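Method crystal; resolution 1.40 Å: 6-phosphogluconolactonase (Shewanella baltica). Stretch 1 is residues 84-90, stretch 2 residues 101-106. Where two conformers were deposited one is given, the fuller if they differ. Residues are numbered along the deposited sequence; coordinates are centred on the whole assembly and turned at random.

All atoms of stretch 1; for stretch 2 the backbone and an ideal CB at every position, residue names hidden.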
# COMPACT_ATOMS: atom_id res chain seq x y z
N ASN A 84 -9.65 3.63 5.80
CA ASN A 84 -8.68 2.51 5.72
C ASN A 84 -8.12 2.20 7.11
O ASN A 84 -7.91 1.01 7.45
CB ASN A 84 -7.54 2.86 4.77
CG ASN A 84 -7.96 2.87 3.31
OD1 ASN A 84 -8.97 2.25 2.91
ND2 ASN A 84 -7.20 3.60 2.47
N GLU A 85 -7.91 3.22 7.92
CA GLU A 85 -7.43 3.02 9.29
C GLU A 85 -8.42 2.11 10.03
O GLU A 85 -7.97 1.23 10.77
CB GLU A 85 -7.27 4.35 9.99
CG GLU A 85 -7.00 4.26 11.49
CD GLU A 85 -6.56 5.54 12.13
OE1 GLU A 85 -6.21 6.53 11.44
OE2 GLU A 85 -6.50 5.54 13.40
N ARG A 86 -9.71 2.35 9.91
CA ARG A 86 -10.67 1.51 10.60
C ARG A 86 -10.50 0.02 10.25
O ARG A 86 -10.51 -0.84 11.15
CB ARG A 86 -12.07 1.93 10.26
CG ARG A 86 -13.16 1.03 10.88
CD ARG A 86 -14.58 1.39 10.43
NE ARG A 86 -14.87 1.08 9.01
CZ ARG A 86 -15.19 -0.13 8.53
NH1 ARG A 86 -15.21 -1.20 9.32
NH2 ARG A 86 -15.46 -0.28 7.25
N LEU A 87 -10.33 -0.28 8.96
CA LEU A 87 -10.14 -1.66 8.52
C LEU A 87 -8.84 -2.26 9.08
O LEU A 87 -8.82 -3.42 9.53
CB LEU A 87 -10.16 -1.76 6.98
CG LEU A 87 -11.47 -1.51 6.25
CD1 LEU A 87 -11.19 -1.63 4.74
CD2 LEU A 87 -12.56 -2.47 6.67
N VAL A 88 -7.75 -1.50 9.08
CA VAL A 88 -6.47 -1.94 9.59
C VAL A 88 -6.58 -2.22 11.11
O VAL A 88 -6.08 -3.25 11.61
CB VAL A 88 -5.34 -0.95 9.22
CG1 VAL A 88 -4.07 -1.31 9.97
CG2 VAL A 88 -5.16 -0.95 7.69
N ARG A 89 -7.25 -1.34 11.83
CA ARG A 89 -7.34 -1.54 13.27
C ARG A 89 -8.23 -2.76 13.56
O ARG A 89 -7.94 -3.50 14.53
CB ARG A 89 -7.89 -0.29 13.95
CG ARG A 89 -6.90 0.89 13.99
CD ARG A 89 -7.43 2.04 14.82
NE ARG A 89 -6.52 3.17 14.85
CZ ARG A 89 -5.40 3.24 15.55
NH1 ARG A 89 -5.01 2.24 16.36
NH2 ARG A 89 -4.68 4.34 15.48
N GLU A 90 -9.28 -2.97 12.79
CA GLU A 90 -10.16 -4.08 13.08
C GLU A 90 -9.51 -5.42 12.80
O GLU A 90 -9.67 -6.37 13.60
CB GLU A 90 -11.48 -4.01 12.32
CG GLU A 90 -12.37 -2.85 12.75
CD GLU A 90 -13.76 -2.84 12.08
OE1 GLU A 90 -14.42 -1.76 12.08
OE2 GLU A 90 -14.19 -3.90 11.58
N UNK A 101 3.44 -0.96 16.11
CA UNK A 101 3.35 0.50 16.25
C UNK A 101 2.76 1.15 15.00
O UNK A 101 3.48 1.49 14.08
CB UNK A 101 4.73 1.09 16.54
N UNK A 102 1.45 1.37 15.01
CA UNK A 102 0.67 1.85 13.87
C UNK A 102 0.50 3.37 13.93
O UNK A 102 0.21 3.94 15.01
CB UNK A 102 -0.70 1.17 13.83
N UNK A 103 0.65 4.04 12.79
CA UNK A 103 0.28 5.45 12.65
C UNK A 103 -0.57 5.63 11.42
O UNK A 103 -0.15 5.22 10.33
CB UNK A 103 1.52 6.34 12.58
N UNK A 104 -1.79 6.17 11.57
CA UNK A 104 -2.62 6.45 10.43
C UNK A 104 -2.21 7.77 9.80
O UNK A 104 -1.23 8.41 10.21
CB UNK A 104 -4.10 6.47 10.83
N UNK A 105 -2.99 8.16 8.81
CA UNK A 105 -2.78 9.41 8.08
C UNK A 105 -3.82 10.47 8.42
O UNK A 105 -3.52 11.66 8.28
CB UNK A 105 -2.80 9.14 6.57
N UNK A 106 -5.05 10.09 8.74
CA UNK A 106 -6.09 11.10 9.08
C UNK A 106 -5.68 11.85 10.34
O UNK A 106 -5.18 11.27 11.32
CB UNK A 106 -7.46 10.44 9.28

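Residues 84-90 form a helix that presents Glu85, Val88 and Arg89 to the second stretch. Arg89 folds back over one turn, its NE and NH2 donating to Glu85 OE2 at 2.8 and 3.0 Å in a salt bridge.

At position 101 the backbone is extended (phi/psi -106/94), and nothing of the helix lies within 5.5 Å of the ideal CB. Many side chains would do; Lys101 is found, and it makes no contact with the helix.

Position 102 is also extended, but its CA-to-CB bond points toward the helix. The ideal CB is 5.1 Å from Arg89 NH1, which leaves room for a sizeable side chain reaching toward Val88 and the aliphatic part of Glu85. A large apolar residue, aromatic or aliphatic, would suit. The residue is Phe102, with chi1 in the t well. Its CE1 lies 3.8 Å from Val88 CG1, an apolar contact, and its CE2 is 3.8 Å from Glu85 CG. Arg89 NH2 approaches Phe102 CD2 at 3.6 Å, near the plane of the ring and at its edge, while CD2 sits over one face of the guanidinium. With 94 Å² covered, Phe102 has the largest share of the contact in stretch 2.

At position 103 CA-to-CB points away from the helix, and a polar or charged residue is as acceptable as any other. It is Arg103, which does not touch stretch 1.

Position 104 is the most restricted. The ideal CB would lie 2.2 Å from Glu85 OE1, a clash, so with the acid placed as it is only a residue without CB fits. Gly104 meets this demand: its CA packs 3.7 Å from Glu85 OE1, and the CA atoms of Glu85 and Gly104 are 6.0 Å apart.

Position 105 points sideways, with no helix atom within 5.5 Å of its ideal CB, so the choice is open from this side. Leu105 is found here, its side chain no nearer than 6.5 Å to the helix.

At position 106 CA-to-CB again points toward the helix, the ideal CB being 4.6 Å from Glu85 OE1. A small polar residue or a basic one would be compatible with the carboxylate. The residue is Lys106, but its end leads away, and its link to the acid runs through backbone and solvent. Water 1 donates to Glu85 OE1 (2.7 Å) and accepts from Lys106 N (3.0 Å); water 2 donates to Glu85 OE1 (2.6 Å) and to Lys106 O (2.7 Å).

Stretch 2 101-106: KFRGLK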
# COMPACT_ATOMS: atom_id res chain seq x y z
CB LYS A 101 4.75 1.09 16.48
CG LYS A 101 5.41 0.78 17.83
CD LYS A 101 6.85 1.34 17.90
CE LYS A 101 7.39 1.40 19.35
NZ LYS A 101 7.31 0.07 20.04
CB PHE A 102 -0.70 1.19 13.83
CG PHE A 102 -1.60 1.75 12.78
CD1 PHE A 102 -1.44 1.41 11.46
CD2 PHE A 102 -2.59 2.67 13.08
CE1 PHE A 102 -2.24 1.94 10.46
CE2 PHE A 102 -3.41 3.21 12.06
CZ PHE A 102 -3.27 2.82 10.78
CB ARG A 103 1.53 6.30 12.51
CG ARG A 103 1.21 7.81 12.53
CD ARG A 103 1.21 8.36 13.92
NE ARG A 103 2.58 8.52 14.37
CZ ARG A 103 2.94 8.94 15.58
NH1 ARG A 103 2.01 9.24 16.49
NH2 ARG A 103 4.23 9.06 15.87
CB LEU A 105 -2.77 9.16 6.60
CG LEU A 105 -1.74 8.15 6.09
CD1 LEU A 105 -1.82 7.87 4.58
CD2 LEU A 105 -0.34 8.61 6.37
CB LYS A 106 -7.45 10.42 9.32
CG LYS A 106 -8.61 11.37 9.60
CD LYS A 106 -8.95 12.21 8.38
CE LYS A 106 -10.23 13.05 8.53
NZ LYS A 106 -10.17 14.11 9.57
O HOH W 1 -5.74 7.20 8.83
O HOH W 2 -5.28 8.77 12.40
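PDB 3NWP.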